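Local coordinates for Mgp-operon protein 3 (Mycoplasma pneumoniae, PDB 6RJ1), which probably serves as a surface adhesin that, together with the adhesin P1, attaches the bacterium to sugars on host cells, at residues A[136-140]-A[489-493]; A[478-482]-A[704-708]; A[801-805]-A[863-867]. One frame throughout, in Å; residues are numbered along the deposited sequence.

Contact 1 (A[136-140]-A[489-493]); sequences LPYVK and KATWW
Pro137 sets the CB-CG edge of its ring, tilted, on one face of the Trp492 indole, its CB 3.8 Å from the centroid of the Trp492 five-membered ring. That CB comes down 26° off the ring normal and displaced toward the rim, while Pro137 CG reaches across to the six-membered half. This is a CH-pi contact. The same indole is gripped at its edge: Trp492 NE1 donates to Tyr138 O over 2.8 Å with an N-H...O angle of 165°. The oxygen sits close to the ring plane, but the nitrogen stands above the carbonyl plane rather than in it. Val139 adds its CB at 4.0 Å from Trp492 CZ2.

The same Pro137 CB also meets Ala490 CB at 3.9 Å. With Tyr138 CG anti to its backbone N (chi1 -176°) and the Lys489 chain extended beyond CG, the two side chains lie side by side, pointing the same way, and Lys489 NZ comes to 3.7 Å from Tyr138 CD1. On the way, Lys489 CG passes 3.5 Å from Leu136 O.

Farther out, Asn80 holds the 136-140 backbone, giving ND2 to Pro137 O and taking Val139 N on OD1. Leu157 and Leu161 of helix 157-163 pack on the indole, and so does Leu82. The loop leaving strand 125-135 thus meets the end of its parallel sheet neighbour, strand 487-492. Covering a face and engaging the N-H at the edge constrain the Trp492 ring both in tilt and in rotation, and the buried indole nitrogen gets its acceptor from the loop backbone.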
# COMPACT_ATOMS: atom_id res chain seq x y z
N LEU A 136 2.50 20.43 4.08
CA LEU A 136 1.21 19.80 3.87
C LEU A 136 0.73 20.06 2.42
O LEU A 136 1.00 21.15 1.88
CB LEU A 136 0.19 20.45 4.82
CG LEU A 136 -0.27 19.74 6.11
CD1 LEU A 136 -0.05 18.26 6.10
CD2 LEU A 136 0.24 20.43 7.33
N PRO A 137 -0.02 19.13 1.77
CA PRO A 137 -0.53 19.42 0.41
C PRO A 137 -1.52 20.59 0.45
O PRO A 137 -2.02 20.93 1.53
CB PRO A 137 -1.19 18.11 -0.01
CG PRO A 137 -1.55 17.45 1.26
CD PRO A 137 -0.48 17.80 2.24
N TYR A 138 -1.80 21.21 -0.71
CA TYR A 138 -2.73 22.33 -0.73
C TYR A 138 -4.18 21.91 -1.05
O TYR A 138 -4.43 21.16 -1.98
CB TYR A 138 -2.26 23.46 -1.65
CG TYR A 138 -3.15 24.69 -1.63
CD1 TYR A 138 -2.94 25.71 -0.70
CD2 TYR A 138 -4.20 24.83 -2.53
CE1 TYR A 138 -3.77 26.83 -0.67
CE2 TYR A 138 -5.05 25.93 -2.48
CZ TYR A 138 -4.82 26.94 -1.56
OH TYR A 138 -5.65 28.03 -1.55
N VAL A 139 -5.12 22.45 -0.26
CA VAL A 139 -6.56 22.28 -0.42
C VAL A 139 -7.24 23.56 0.08
O VAL A 139 -7.11 23.92 1.25
CB VAL A 139 -7.15 20.96 0.14
CG1 VAL A 139 -6.94 20.81 1.65
CG2 VAL A 139 -8.62 20.80 -0.23
N LYS A 140 -7.87 24.30 -0.85
CA LYS A 140 -8.47 25.60 -0.57
C LYS A 140 -9.76 25.50 0.24
O LYS A 140 -10.67 24.75 -0.14
CB LYS A 140 -8.66 26.40 -1.88
CG LYS A 140 -9.46 27.70 -1.81
CD LYS A 140 -10.70 27.61 -2.72
CE LYS A 140 -11.54 28.86 -2.76
NZ LYS A 140 -10.93 29.92 -3.60
N LYS A 489 5.36 21.71 -0.80
CA LYS A 489 4.04 21.12 -0.57
C LYS A 489 3.98 19.77 -1.26
O LYS A 489 4.68 19.56 -2.26
CB LYS A 489 2.92 22.01 -1.12
CG LYS A 489 2.69 23.30 -0.35
CD LYS A 489 1.82 24.26 -1.14
CE LYS A 489 1.66 25.57 -0.42
NZ LYS A 489 0.67 26.45 -1.08
N ALA A 490 3.15 18.86 -0.73
CA ALA A 490 2.95 17.53 -1.30
C ALA A 490 1.99 17.60 -2.48
O ALA A 490 1.19 18.54 -2.61
CB ALA A 490 2.40 16.60 -0.24
N THR A 491 2.07 16.58 -3.35
CA THR A 491 1.18 16.40 -4.50
C THR A 491 0.17 15.34 -4.09
O THR A 491 0.55 14.31 -3.54
CB THR A 491 1.97 15.92 -5.74
OG1 THR A 491 3.14 16.73 -5.91
CG2 THR A 491 1.13 15.91 -7.02
N TRP A 492 -1.12 15.59 -4.35
CA TRP A 492 -2.20 14.65 -4.05
C TRP A 492 -2.16 13.47 -5.00
O TRP A 492 -1.98 13.68 -6.21
CB TRP A 492 -3.56 15.34 -4.19
CG TRP A 492 -3.83 16.39 -3.16
CD1 TRP A 492 -3.68 17.74 -3.31
CD2 TRP A 492 -4.33 16.18 -1.84
NE1 TRP A 492 -4.05 18.38 -2.15
CE2 TRP A 492 -4.45 17.44 -1.23
CE3 TRP A 492 -4.69 15.03 -1.11
CZ2 TRP A 492 -4.93 17.60 0.08
CZ3 TRP A 492 -5.15 15.19 0.19
CH2 TRP A 492 -5.27 16.46 0.77
N TRP A 493 -2.35 12.24 -4.49
CA TRP A 493 -2.43 11.05 -5.34
C TRP A 493 -3.70 11.10 -6.22
O TRP A 493 -3.67 10.67 -7.37
CB TRP A 493 -2.40 9.76 -4.52
CG TRP A 493 -1.02 9.28 -4.19
CD1 TRP A 493 -0.49 9.09 -2.95
CD2 TRP A 493 0.02 8.93 -5.12
NE1 TRP A 493 0.80 8.63 -3.04
CE2 TRP A 493 1.14 8.52 -4.36
CE3 TRP A 493 0.10 8.90 -6.53
CZ2 TRP A 493 2.34 8.12 -4.96
CZ3 TRP A 493 1.29 8.49 -7.12
CH2 TRP A 493 2.39 8.11 -6.35

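Contact 2 (A[478-482]-A[704-708]); sequences YWVVG and LKSAR
Arg708 crosses Val480 and runs on toward Gly482, one carbon after another meeting the strand. Its CB is 3.8 Å from Val480 CG1. CG lies anti to the backbone N (chi1 166°), which sends the chain past the Val480 carbonyl, and CD packs 3.3 Å from Val480 O. Bends at chi2 and chi3 (81°) turn the end toward Gly482. NE makes a weak hydrogen bond to Gln464 OE1, and the guanidinium then lays one face over the Gly482 backbone, with NH1 3.6 Å from Gly482 N. That amide is itself hydrogen-bonded to Gln485 OE1.

Segments 704-708 and 478-482 cross at 97°, their axes 7.8 Å apart at closest. Helix 701-712 lies across one face of a mixed sheet whose strand 477-482 falls in the MgpC adhesin family, of the beta-propeller clan.

Val480 is the strand residue whose side chain sets out toward the helix. Its CG2 meets Leu704 CD2 at 3.9 Å, and its CG1 lies against Leu704 O, the acceptor of the helical bond from Arg708 N. Ala707 CB fits between Val480 CG2 and Tyr478, 3.5 Å from Tyr478 OH. The hydroxyl is hydrogen-bonded to Thr496 OG1, and the Tyr478 ring also meets those of Trp493 and Trp725.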
# COMPACT_ATOMS: atom_id res chain seq x y z
N TYR A 478 2.31 12.70 -1.85
CA TYR A 478 3.74 12.43 -2.00
C TYR A 478 4.48 13.73 -2.30
O TYR A 478 3.87 14.68 -2.78
CB TYR A 478 3.99 11.39 -3.10
CG TYR A 478 3.55 11.83 -4.48
CD1 TYR A 478 2.22 11.75 -4.88
CD2 TYR A 478 4.48 12.32 -5.41
CE1 TYR A 478 1.81 12.16 -6.14
CE2 TYR A 478 4.08 12.72 -6.68
CZ TYR A 478 2.75 12.63 -7.05
OH TYR A 478 2.35 13.02 -8.30
N TRP A 479 5.78 13.76 -2.05
CA TRP A 479 6.58 14.96 -2.29
C TRP A 479 7.53 14.86 -3.46
O TRP A 479 8.06 13.79 -3.72
CB TRP A 479 7.39 15.32 -1.04
CG TRP A 479 6.60 16.06 -0.01
CD1 TRP A 479 6.45 17.41 0.09
CD2 TRP A 479 5.83 15.49 1.06
NE1 TRP A 479 5.64 17.72 1.15
CE2 TRP A 479 5.26 16.56 1.78
CE3 TRP A 479 5.57 14.17 1.48
CZ2 TRP A 479 4.44 16.36 2.90
CZ3 TRP A 479 4.76 13.98 2.58
CH2 TRP A 479 4.21 15.06 3.28
N VAL A 480 7.72 15.98 -4.16
CA VAL A 480 8.70 16.22 -5.21
C VAL A 480 9.22 17.62 -4.84
O VAL A 480 8.52 18.63 -5.05
CB VAL A 480 8.19 16.13 -6.67
CG1 VAL A 480 9.30 16.51 -7.65
CG2 VAL A 480 7.66 14.74 -7.00
N VAL A 481 10.37 17.67 -4.18
CA VAL A 481 10.96 18.93 -3.70
C VAL A 481 12.32 19.19 -4.32
O VAL A 481 13.03 18.25 -4.68
CB VAL A 481 11.00 19.01 -2.14
CG1 VAL A 481 9.61 19.11 -1.55
CG2 VAL A 481 11.76 17.84 -1.53
N GLY A 482 12.67 20.46 -4.43
CA GLY A 482 13.97 20.88 -4.93
C GLY A 482 14.95 20.91 -3.78
O GLY A 482 14.58 21.25 -2.65
N LEU A 704 7.98 14.24 -13.08
CA LEU A 704 8.23 14.63 -11.70
C LEU A 704 8.07 16.13 -11.52
O LEU A 704 7.53 16.56 -10.51
CB LEU A 704 9.64 14.19 -11.25
CG LEU A 704 9.82 12.70 -10.93
CD1 LEU A 704 11.28 12.36 -10.80
CD2 LEU A 704 9.06 12.29 -9.67
N LYS A 705 8.50 16.93 -12.53
CA LYS A 705 8.41 18.39 -12.53
C LYS A 705 6.95 18.84 -12.55
O LYS A 705 6.63 19.84 -11.92
CB LYS A 705 9.17 18.99 -13.70
CG LYS A 705 9.55 20.45 -13.51
CD LYS A 705 10.31 20.95 -14.71
CE LYS A 705 10.55 22.44 -14.62
NZ LYS A 705 11.56 22.92 -15.61
N SER A 706 6.07 18.07 -13.24
CA SER A 706 4.64 18.35 -13.31
C SER A 706 4.00 18.16 -11.95
O SER A 706 3.12 18.94 -11.59
CB SER A 706 3.97 17.46 -14.35
OG SER A 706 4.44 17.81 -15.64
N ALA A 707 4.46 17.15 -11.18
CA ALA A 707 3.97 16.86 -9.84
C ALA A 707 4.38 17.97 -8.86
O ALA A 707 3.57 18.33 -8.00
CB ALA A 707 4.50 15.51 -9.37
N ARG A 708 5.59 18.54 -9.02
CA ARG A 708 6.09 19.64 -8.19
C ARG A 708 5.29 20.91 -8.50
O ARG A 708 4.87 21.60 -7.57
CB ARG A 708 7.60 19.85 -8.38
CG ARG A 708 8.13 21.18 -7.82
CD ARG A 708 9.45 21.06 -7.11
NE ARG A 708 10.58 21.05 -8.03
CZ ARG A 708 11.62 21.87 -7.94
NH1 ARG A 708 11.68 22.77 -6.97
NH2 ARG A 708 12.62 21.78 -8.81

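Contact 3 (A[801-805]-A[863-867])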
# COMPACT_ATOMS: atom_id res chain seq x y z
N ALA A 801 13.53 -3.84 -11.37
CA ALA A 801 13.28 -3.53 -9.97
C ALA A 801 12.61 -4.74 -9.38
O ALA A 801 11.81 -5.40 -10.05
CB ALA A 801 12.37 -2.32 -9.85
N VAL A 802 12.97 -5.08 -8.15
CA VAL A 802 12.33 -6.22 -7.50
C VAL A 802 11.72 -5.79 -6.19
O VAL A 802 12.12 -4.78 -5.62
CB VAL A 802 13.21 -7.50 -7.37
CG1 VAL A 802 13.73 -8.00 -8.72
CG2 VAL A 802 14.33 -7.32 -6.37
N LEU A 803 10.72 -6.54 -5.73
CA LEU A 803 10.05 -6.32 -4.45
C LEU A 803 9.48 -7.63 -3.92
O LEU A 803 9.18 -8.55 -4.70
CB LEU A 803 8.97 -5.22 -4.52
CG LEU A 803 7.69 -5.53 -5.29
CD1 LEU A 803 6.48 -5.10 -4.51
CD2 LEU A 803 7.73 -4.95 -6.68
N LEU A 804 9.34 -7.70 -2.60
CA LEU A 804 8.80 -8.87 -1.93
C LEU A 804 7.34 -8.63 -1.58
O LEU A 804 6.98 -7.53 -1.12
CB LEU A 804 9.64 -9.16 -0.67
CG LEU A 804 10.68 -10.31 -0.74
CD1 LEU A 804 11.49 -10.30 -2.03
CD2 LEU A 804 11.61 -10.24 0.43
N VAL A 805 6.51 -9.62 -1.87
CA VAL A 805 5.07 -9.64 -1.57
C VAL A 805 4.75 -10.93 -0.80
O VAL A 805 5.62 -11.80 -0.68
CB VAL A 805 4.15 -9.46 -2.82
CG1 VAL A 805 4.27 -8.05 -3.40
CG2 VAL A 805 4.40 -10.53 -3.88
N TRP A 863 20.26 -8.95 -5.33
CA TRP A 863 19.59 -8.16 -4.31
C TRP A 863 19.68 -8.94 -2.99
O TRP A 863 19.55 -10.18 -3.00
CB TRP A 863 18.12 -7.95 -4.67
CG TRP A 863 17.85 -7.02 -5.81
CD1 TRP A 863 17.54 -5.70 -5.73
CD2 TRP A 863 17.69 -7.39 -7.19
NE1 TRP A 863 17.24 -5.20 -6.98
CE2 TRP A 863 17.31 -6.22 -7.90
CE3 TRP A 863 17.82 -8.60 -7.91
CZ2 TRP A 863 17.08 -6.22 -9.28
CZ3 TRP A 863 17.61 -8.59 -9.28
CH2 TRP A 863 17.24 -7.41 -9.95
N PHE A 864 19.89 -8.23 -1.88
CA PHE A 864 19.95 -8.82 -0.55
C PHE A 864 18.96 -8.13 0.37
O PHE A 864 19.04 -6.91 0.56
CB PHE A 864 21.38 -8.79 0.02
CG PHE A 864 22.37 -9.61 -0.78
CD1 PHE A 864 22.43 -10.99 -0.63
CD2 PHE A 864 23.25 -9.00 -1.66
CE1 PHE A 864 23.34 -11.75 -1.37
CE2 PHE A 864 24.16 -9.76 -2.41
CZ PHE A 864 24.20 -11.13 -2.25
N TYR A 865 17.99 -8.89 0.88
CA TYR A 865 16.92 -8.41 1.77
C TYR A 865 17.21 -8.82 3.20
O TYR A 865 17.19 -10.02 3.51
CB TYR A 865 15.56 -8.96 1.32
CG TYR A 865 15.01 -8.27 0.08
CD1 TYR A 865 15.48 -8.61 -1.19
CD2 TYR A 865 14.01 -7.31 0.19
CE1 TYR A 865 14.99 -7.96 -2.33
CE2 TYR A 865 13.50 -6.67 -0.95
CZ TYR A 865 14.00 -7.00 -2.20
OH TYR A 865 13.50 -6.37 -3.32
N THR A 866 17.50 -7.84 4.05
CA THR A 866 17.81 -8.06 5.46
C THR A 866 16.56 -7.87 6.30
O THR A 866 15.89 -6.84 6.20
CB THR A 866 19.01 -7.23 5.90
OG1 THR A 866 20.10 -7.47 5.00
CG2 THR A 866 19.45 -7.53 7.32
N PHE A 867 16.25 -8.87 7.12
CA PHE A 867 15.10 -8.87 8.01
C PHE A 867 15.57 -8.93 9.46
O PHE A 867 16.33 -9.83 9.83
CB PHE A 867 14.20 -10.08 7.70
CG PHE A 867 13.50 -9.94 6.37
CD1 PHE A 867 12.26 -9.33 6.29
CD2 PHE A 867 14.08 -10.43 5.21
CE1 PHE A 867 11.61 -9.19 5.06
CE2 PHE A 867 13.43 -10.30 3.98
CZ PHE A 867 12.21 -9.66 3.92
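Two CH-pi contacts carry this interface. Val802 CG2 stands over the pyrrole half of Trp863, 3.4 Å from the centroid of that five-membered ring and 6° off its normal, while its sister methyl CG1 covers the benzo half. A Val802 chi1 of -57° puts CG2 between backbone N and carbonyl carbon, and so onto the indole. Leu804 CD1 is similarly centred over one face of Tyr865, 4.1 Å from the ring centroid.

Further apolar contacts come in partly at ring edges. Leu804 CD2 joins CD1 on the Tyr865 face, 3.8 Å from Tyr865 CD2, and also meets the edge of Phe867, 3.6 Å from Phe867 CZ.

Tyr865 OH passes close to Val802 O at an angle too poor for a bond; the hydroxyl is instead hydrogen-bonded to Gly781 O on strand 779-786. Trp863 NE1 makes a weak bond to Lys783 O on that same strand.

The two segments run 32° apart with axes 9.6 Å from each other, each in its own antiparallel sheet, consistent with adjacent blades of a beta-propeller. Methyls on aromatic rings provide the cohesion, while the indole N-H (weakly) and the tyrosine hydroxyl find backbone carbonyls of the facing sheet.

From the N terminus, the chain leaves strand 125-135 and at once opens contact 1. It returns some 340 residues later through strand 477-482, where contact 2 opens, and turns into strand 487-492 to close contact 1. Only at helix 701-712 does contact 2 close, so the two loops cross. They also touch: Thr491 OG1 is 2.7 Å from Ala707 O, a hydrogen bond fastening the sheet to the helix. Together they tie a loop and a helix to neighbouring strands of one mixed sheet. Contact 3 follows in series, closing a short loop between two later antiparallel sheets, its centre about 26 Å from that of contact 2.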